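Local coordinates for protein ftsY (Mycoplasma mycoides, PDB 1ZU4) that is the FtsY receptor of the signal recognition particle, modelled here as its NG domain, a helical bundle joined to a P-loop GTPase-type domain, at residues A[301-304]-A[305-309]; A[40-43]-A[44-48]. All blocks are in the same frame, centred on the assembly; numbering follows the deposited sequence.

Contact 1 (A[301-304]-A[305-309]); sequences IDQY and IVHLS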
ATOM      1  N   ILE A 301      -8.509  -0.541  -7.266  1.00 15.65           N
ATOM      2  CA  ILE A 301      -8.210  -1.846  -7.842  1.00 15.83           C
ATOM      3  C   ILE A 301      -8.554  -1.919  -9.329  1.00 15.95           C
ATOM      4  O   ILE A 301      -7.799  -2.563 -10.078  1.00 14.88           O
ATOM      5  CB  ILE A 301      -8.889  -3.023  -7.081  1.00 17.30           C
ATOM      6  CG1 ILE A 301      -8.535  -4.372  -7.753  1.00 17.42           C
ATOM      7  CG2 ILE A 301     -10.414  -2.811  -6.941  1.00 14.20           C
ATOM      8  CD1 ILE A 301      -7.043  -4.685  -7.732  1.00 16.59           C
ATOM      9  N   ASP A 302      -9.650  -1.284  -9.771  1.00 15.41           N
ATOM     10  CA  ASP A 302      -9.960  -1.315 -11.223  1.00 15.65           C
ATOM     11  C   ASP A 302      -8.866  -0.613 -12.054  1.00 14.19           C
ATOM     12  O   ASP A 302      -8.491  -1.068 -13.140  1.00 15.02           O
ATOM     13  CB  ASP A 302     -11.376  -0.844 -11.569  1.00 14.99           C
ATOM     14  CG  ASP A 302     -11.745  -1.139 -13.005  1.00 17.50           C
ATOM     15  OD1 ASP A 302     -11.786  -2.341 -13.409  1.00 18.79           O
ATOM     16  OD2 ASP A 302     -11.936  -0.165 -13.774  1.00 22.22           O
ATOM     17  N   GLN A 303      -8.337   0.471 -11.527  1.00 14.91           N
ATOM     18  CA  GLN A 303      -7.288   1.207 -12.199  1.00 15.24           C
ATOM     19  C   GLN A 303      -5.986   0.415 -12.233  1.00 14.99           C
ATOM     20  O   GLN A 303      -5.281   0.413 -13.231  1.00 15.39           O
ATOM     21  CB  GLN A 303      -7.081   2.559 -11.521  1.00 15.32           C
ATOM     22  CG  GLN A 303      -8.158   3.593 -11.918  1.00 17.94           C
ATOM     23  CD  GLN A 303      -8.112   3.938 -13.395  1.00 19.60           C
ATOM     24  OE1 GLN A 303      -7.199   4.638 -13.831  1.00 23.00           O
ATOM     25  NE2 GLN A 303      -9.076   3.438 -14.177  1.00 19.28           N
ATOM     26  N   TYR A 304      -5.645  -0.209 -11.111  1.00 15.14           N
ATOM     27  CA  TYR A 304      -4.484  -1.064 -11.052  1.00 16.02           C
ATOM     28  C   TYR A 304      -4.604  -2.132 -12.151  1.00 15.57           C
ATOM     29  O   TYR A 304      -3.691  -2.302 -12.968  1.00 14.69           O
ATOM     30  CB  TYR A 304      -4.426  -1.726  -9.674  1.00 15.45           C
ATOM     31  CG  TYR A 304      -3.259  -2.644  -9.447  1.00 16.08           C
ATOM     32  CD1 TYR A 304      -2.054  -2.153  -8.944  1.00 14.55           C
ATOM     33  CD2 TYR A 304      -3.387  -4.026  -9.665  1.00 15.51           C
ATOM     34  CE1 TYR A 304      -0.995  -3.015  -8.694  1.00 15.89           C
ATOM     35  CE2 TYR A 304      -2.350  -4.876  -9.439  1.00 18.14           C
ATOM     36  CZ  TYR A 304      -1.160  -4.372  -8.950  1.00 17.06           C
ATOM     37  OH  TYR A 304      -0.158  -5.231  -8.718  1.00 17.04           O
ATOM     38  N   ILE A 305      -5.758  -2.800 -12.211  1.00 15.59           N
ATOM     39  CA  ILE A 305      -5.956  -3.881 -13.205  1.00 16.44           C
ATOM     40  C   ILE A 305      -5.958  -3.381 -14.669  1.00 16.32           C
ATOM     41  O   ILE A 305      -5.336  -3.969 -15.543  1.00 16.01           O
ATOM     42  CB  ILE A 305      -7.273  -4.678 -12.907  1.00 15.96           C
ATOM     43  CG1 ILE A 305      -7.189  -5.363 -11.531  1.00 18.16           C
ATOM     44  CG2 ILE A 305      -7.546  -5.742 -13.978  1.00 18.01           C
ATOM     45  CD1 ILE A 305      -5.956  -6.210 -11.329  1.00 16.10           C
ATOM     46  N   VAL A 306      -6.695  -2.302 -14.932  1.00 18.13           N
ATOM     47  CA  VAL A 306      -6.766  -1.731 -16.297  1.00 18.18           C
ATOM     48  C   VAL A 306      -5.387  -1.262 -16.808  1.00 17.99           C
ATOM     49  O   VAL A 306      -5.006  -1.539 -17.948  1.00 17.40           O
ATOM     50  CB  VAL A 306      -7.855  -0.608 -16.346  1.00 17.84           C
ATOM     51  CG1 VAL A 306      -7.686   0.272 -17.571  1.00 20.44           C
ATOM     52  CG2 VAL A 306      -9.254  -1.254 -16.314  1.00 20.93           C
ATOM     53  N   HIS A 307      -4.622  -0.578 -15.968  1.00 18.11           N
ATOM     54  CA  HIS A 307      -3.282  -0.132 -16.373  1.00 19.09           C
ATOM     55  C   HIS A 307      -2.263  -1.298 -16.463  1.00 19.20           C
ATOM     56  O   HIS A 307      -1.356  -1.304 -17.326  1.00 18.56           O
ATOM     57  CB  HIS A 307      -2.822   1.032 -15.477  1.00 19.27           C
ATOM     58  CG  HIS A 307      -3.634   2.279 -15.684  1.00 20.33           C
ATOM     59  ND1 HIS A 307      -3.465   3.096 -16.780  1.00 21.60           N
ATOM     60  CD2 HIS A 307      -4.652   2.819 -14.968  1.00 21.93           C
ATOM     61  CE1 HIS A 307      -4.324   4.101 -16.716  1.00 23.55           C
ATOM     62  NE2 HIS A 307      -5.054   3.960 -15.624  1.00 20.93           N
ATOM     63  N   LEU A 308      -2.434  -2.303 -15.618  1.00 19.14           N
ATOM     64  CA  LEU A 308      -1.628  -3.552 -15.719  1.00 18.73           C
ATOM     65  C   LEU A 308      -1.896  -4.223 -17.043  1.00 19.88           C
ATOM     66  O   LEU A 308      -0.986  -4.794 -17.653  1.00 20.04           O
ATOM     67  CB  LEU A 308      -2.011  -4.567 -14.626  1.00 19.08           C
ATOM     68  CG  LEU A 308      -1.328  -5.957 -14.650  1.00 17.00           C
ATOM     69  CD1 LEU A 308       0.227  -5.834 -14.736  1.00 18.33           C
ATOM     70  CD2 LEU A 308      -1.757  -6.727 -13.419  1.00 17.24           C
ATOM     71  N   SER A 309      -3.143  -4.105 -17.486  1.00 19.55           N
ATOM     72  CA  SER A 309      -3.633  -4.752 -18.696  1.00 20.94           C
ATOM     73  C   SER A 309      -3.476  -3.939 -19.983  1.00 21.21           C
ATOM     74  O   SER A 309      -3.820  -4.438 -21.045  1.00 19.75           O
ATOM     75  CB  SER A 309      -5.111  -5.090 -18.495  1.00 21.27           C
ATOM     76  OG  SER A 309      -5.216  -6.023 -17.433  1.00 24.23           O
TER

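Contact 2 (A[40-43]-A[44-48]); sequences LEDV and LIQTD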
ATOM      1  N   LEU A  40      -2.459 -20.400 -20.177  1.00 17.11           N
ATOM      2  CA  LEU A  40      -2.808 -19.172 -19.481  1.00 16.01           C
ATOM      3  C   LEU A  40      -2.319 -19.202 -18.041  1.00 16.47           C
ATOM      4  O   LEU A  40      -1.765 -18.204 -17.516  1.00 16.93           O
ATOM      5  CB  LEU A  40      -4.308 -18.926 -19.548  1.00 16.25           C
ATOM      6  CG  LEU A  40      -4.854 -17.798 -18.631  1.00 16.17           C
ATOM      7  CD1 LEU A  40      -4.440 -16.453 -19.164  1.00 16.84           C
ATOM      8  CD2 LEU A  40      -6.391 -17.880 -18.509  1.00 14.68           C
ATOM      9  N   GLU A  41      -2.473 -20.363 -17.405  1.00 17.00           N
ATOM     10  CA  GLU A  41      -2.090 -20.533 -15.998  1.00 17.47           C
ATOM     11  C   GLU A  41      -0.614 -20.304 -15.842  1.00 16.03           C
ATOM     12  O   GLU A  41      -0.181 -19.678 -14.892  1.00 16.33           O
ATOM     13  CB  GLU A  41      -2.523 -21.930 -15.505  1.00 17.36           C
ATOM     14  CG  GLU A  41      -3.985 -21.937 -15.093  1.00 18.98           C
ATOM     15  CD  GLU A  41      -4.615 -23.317 -14.989  1.00 20.31           C
ATOM     16  OE1 GLU A  41      -3.934 -24.373 -15.023  1.00 21.96           O
ATOM     17  OE2 GLU A  41      -5.827 -23.320 -14.877  1.00 19.11           O
ATOM     18  N   ASP A  42       0.170 -20.766 -16.812  1.00 16.89           N
ATOM     19  CA  ASP A  42       1.589 -20.473 -16.804  1.00 16.06           C
ATOM     20  C   ASP A  42       1.930 -18.976 -16.905  1.00 15.74           C
ATOM     21  O   ASP A  42       2.756 -18.462 -16.162  1.00 17.75           O
ATOM     22  CB  ASP A  42       2.353 -21.305 -17.837  1.00 16.19           C
ATOM     23  CG  ASP A  42       3.817 -21.246 -17.600  1.00 18.19           C
ATOM     24  OD1 ASP A  42       4.257 -21.686 -16.515  1.00 23.97           O
ATOM     25  OD2 ASP A  42       4.565 -20.722 -18.463  1.00 26.63           O
ATOM     26  N   VAL A  43       1.250 -18.259 -17.764  1.00 15.16           N
ATOM     27  CA  VAL A  43       1.384 -16.806 -17.763  1.00 15.50           C
ATOM     28  C   VAL A  43       0.985 -16.169 -16.418  1.00 15.50           C
ATOM     29  O   VAL A  43       1.681 -15.299 -15.935  1.00 15.93           O
ATOM     30  CB  VAL A  43       0.559 -16.202 -18.879  1.00 15.92           C
ATOM     31  CG1 VAL A  43       0.498 -14.666 -18.759  1.00 16.30           C
ATOM     32  CG2 VAL A  43       1.081 -16.658 -20.253  1.00 17.62           C
ATOM     33  N   LEU A  44      -0.115 -16.607 -15.804  1.00 15.38           N
ATOM     34  CA  LEU A  44      -0.573 -15.983 -14.562  1.00 14.47           C
ATOM     35  C   LEU A  44       0.454 -16.223 -13.486  1.00 14.71           C
ATOM     36  O   LEU A  44       0.724 -15.346 -12.645  1.00 15.11           O
ATOM     37  CB  LEU A  44      -1.942 -16.539 -14.140  1.00 13.81           C
ATOM     38  CG  LEU A  44      -3.057 -16.096 -15.088  1.00 15.36           C
ATOM     39  CD1 LEU A  44      -4.365 -16.691 -14.709  1.00 14.00           C
ATOM     40  CD2 LEU A  44      -3.169 -14.565 -15.217  1.00 15.37           C
ATOM     41  N   ILE A  45       1.089 -17.400 -13.535  1.00 15.90           N
ATOM     42  CA  ILE A  45       2.101 -17.734 -12.527  1.00 15.45           C
ATOM     43  C   ILE A  45       3.247 -16.706 -12.580  1.00 16.73           C
ATOM     44  O   ILE A  45       3.740 -16.244 -11.551  1.00 16.13           O
ATOM     45  CB  ILE A  45       2.637 -19.207 -12.669  1.00 16.06           C
ATOM     46  CG1 ILE A  45       1.540 -20.197 -12.256  1.00 12.41           C
ATOM     47  CG2 ILE A  45       3.911 -19.385 -11.782  1.00 17.11           C
ATOM     48  CD1 ILE A  45       1.679 -21.629 -12.748  1.00 16.17           C
ATOM     49  N   GLN A  46       3.632 -16.305 -13.781  1.00 18.06           N
ATOM     50  CA  GLN A  46       4.788 -15.424 -13.925  1.00 19.46           C
ATOM     51  C   GLN A  46       4.582 -13.996 -13.433  1.00 19.07           C
ATOM     52  O   GLN A  46       5.550 -13.256 -13.281  1.00 19.58           O
ATOM     53  CB  GLN A  46       5.283 -15.425 -15.367  1.00 20.88           C
ATOM     54  CG  GLN A  46       5.994 -16.755 -15.748  1.00 25.40           C
ATOM     55  CD  GLN A  46       6.214 -16.858 -17.231  1.00 33.39           C
ATOM     56  OE1 GLN A  46       5.314 -17.269 -17.970  1.00 38.60           O
ATOM     57  NE2 GLN A  46       7.421 -16.488 -17.692  1.00 36.20           N
ATOM     58  N   THR A  47       3.329 -13.594 -13.224  1.00 18.46           N
ATOM     59  CA  THR A  47       2.983 -12.294 -12.608  1.00 17.69           C
ATOM     60  C   THR A  47       3.329 -12.240 -11.120  1.00 18.63           C
ATOM     61  O   THR A  47       3.303 -11.152 -10.490  1.00 18.36           O
ATOM     62  CB  THR A  47       1.468 -11.974 -12.763  1.00 17.29           C
ATOM     63  OG1 THR A  47       0.706 -12.722 -11.806  1.00 18.87           O
ATOM     64  CG2 THR A  47       0.975 -12.273 -14.164  1.00 15.68           C
ATOM     65  N   ASP A  48       3.676 -13.425 -10.578  1.00 18.35           N
ATOM     66  CA  ASP A  48       3.861 -13.723  -9.158  1.00 18.13           C
ATOM     67  C   ASP A  48       2.647 -13.474  -8.267  1.00 16.79           C
ATOM     68  O   ASP A  48       2.814 -13.110  -7.114  1.00 16.64           O
ATOM     69  CB  ASP A  48       5.091 -13.016  -8.577  1.00 19.48           C
ATOM     70  CG  ASP A  48       6.412 -13.516  -9.180  1.00 22.38           C
ATOM     71  OD1 ASP A  48       6.480 -14.601  -9.801  1.00 26.72           O
ATOM     72  OD2 ASP A  48       7.404 -12.801  -9.051  1.00 29.05           O
TER

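Contact 1 (A[301-304]-A[305-309])
Ile305 leans back on Ile301 one turn earlier in the short helix 301-308, which follows the last strand of the GTPase-domain sheet and lies against the helical bundle of this SRP54-type receptor. From CB outward, Ile305 stays close to its own helix: CB lies near Ile301 O, CG1 of Ile305 comes to 3.2 Å from Ile301 O while also meeting the methyl CD1 of Ile301, and Ile305 CD1 ends in the plane of the Tyr304 ring, 3.8 Å from Tyr304 CD2 at its edge. CG1 lies beside the backbone N, anti to the carbonyl carbon (chi1 -62°), and the turn at chi2 (-52°) brings CD1 to that edge. The isoleucines point the same way, toward helix 71-87, where Ile301 meets Tyr83 and Tyr86 and Ile305 meets Leu82. Tyr304 faces another neighbour: its hydroxyl is hydrogen-bonded to Gly270 O and Gly273 N, and its side chain touches Met11 and Met264.

On the more exposed flank, Gln303 and His307 run side by side. His307 NE2 donates to Gln303 OE1 over 2.9 Å, bent at the hydrogen (137°). The oxygen lies in the imidazole plane, whereas the donor stands well above the carbonyl plane of the amide and so not on a lone pair; amide and ring are almost perpendicular. Gln303 is folded at chi2, which brings OE1 over to the ring. Beside them, Val306 CG2 packs against the carboxylate of Asp302.

Backbone bonds run from Ile305 N to Ile301 O through to Leu308 N and Tyr304 O. At the helix end Ser309 turns its side chain back on the main chain: Ile305 O accepts from Ser309 N on one face of its plane and, on the opposite face, from Ser309 OG at 2.8 Å.

Contact 2 (A[40-43]-A[44-48])
Leu44 sets its CD1 methyl against CG of Leu40, 4.1 Å away, the two leucines meeting at a slant on the buried side of helix 34-46 in the helical bundle of the NG domain. Leu44 CG, anti to its carbonyl carbon (chi1 -69°), lies 3.5 Å from Leu40 O, so the side chain lies close to the same carbonyl that receives its own amide. That bond, Leu44 N to Leu40 O, runs nearly in line with the C=O. Ile45 repeats the pattern one residue on: its N donates to Glu41 O, and Ile45 CG1 sits 3.2 Å from Glu41 O.

Gln46 N marks a change in the bonding as the helix nears its end. It is shared weakly between Asp42 O at 3.3 Å and Val43 O at 3.1 Å, the latter closing a tighter turn. Thr47 then folds back: Thr47 OG1 donates to Leu44 O at 2.8 Å, in the carbonyl plane, and Thr47 N binds the same oxygen. With OG1 between its backbone N and carbonyl carbon (chi1 78°), the Thr47 CG2 methyl is left lying 3.6 Å from Val43 O. Asp48 leaves helical geometry with a positive phi.

Farther out, Phe18 of helix 12-27 touches Val43 and Thr47, while Val54 and Val57 of helix 51-64 touch Leu44. Glu41 OE2 is hydrogen-bonded to Ser58 OG, joining helices 34-46 and 51-64 through a side-chain bond. Beyond the turn, Thr47 shares backbone hydrogen bonds with Gly271, and Asp48 O accepts from Gln241 NE2.

The buried Thr47 hydroxyl gives its proton to Leu44 O and has a weak hydrogen bond with Met49 N. Leu44 O thus takes two donors from one residue, one from the side chain and one from the backbone.

Overall arrangement
Contact 1 takes in the whole short helix 301-308, late in the GTPase domain; contact 2 takes the later part of helix 34-46 in the helical bundle. Their centres lie about 17 Å apart and their nearest atoms about 6 Å, yet both rest on helix 12-27: Phe18 meets Leu308 and Val43. Each is buried on one flank and more exposed on the other. A side-chain bond, His307 to Gln303, crosses contact 1, whereas the bonds across contact 2 are backbone bonds, weakening at Gln46. In both, a hydroxyl (Ser309, Thr47) returns to a main-chain carbonyl. Gly270 and Gly271 also meet both, through the Tyr304 hydroxyl and the Thr47 backbone.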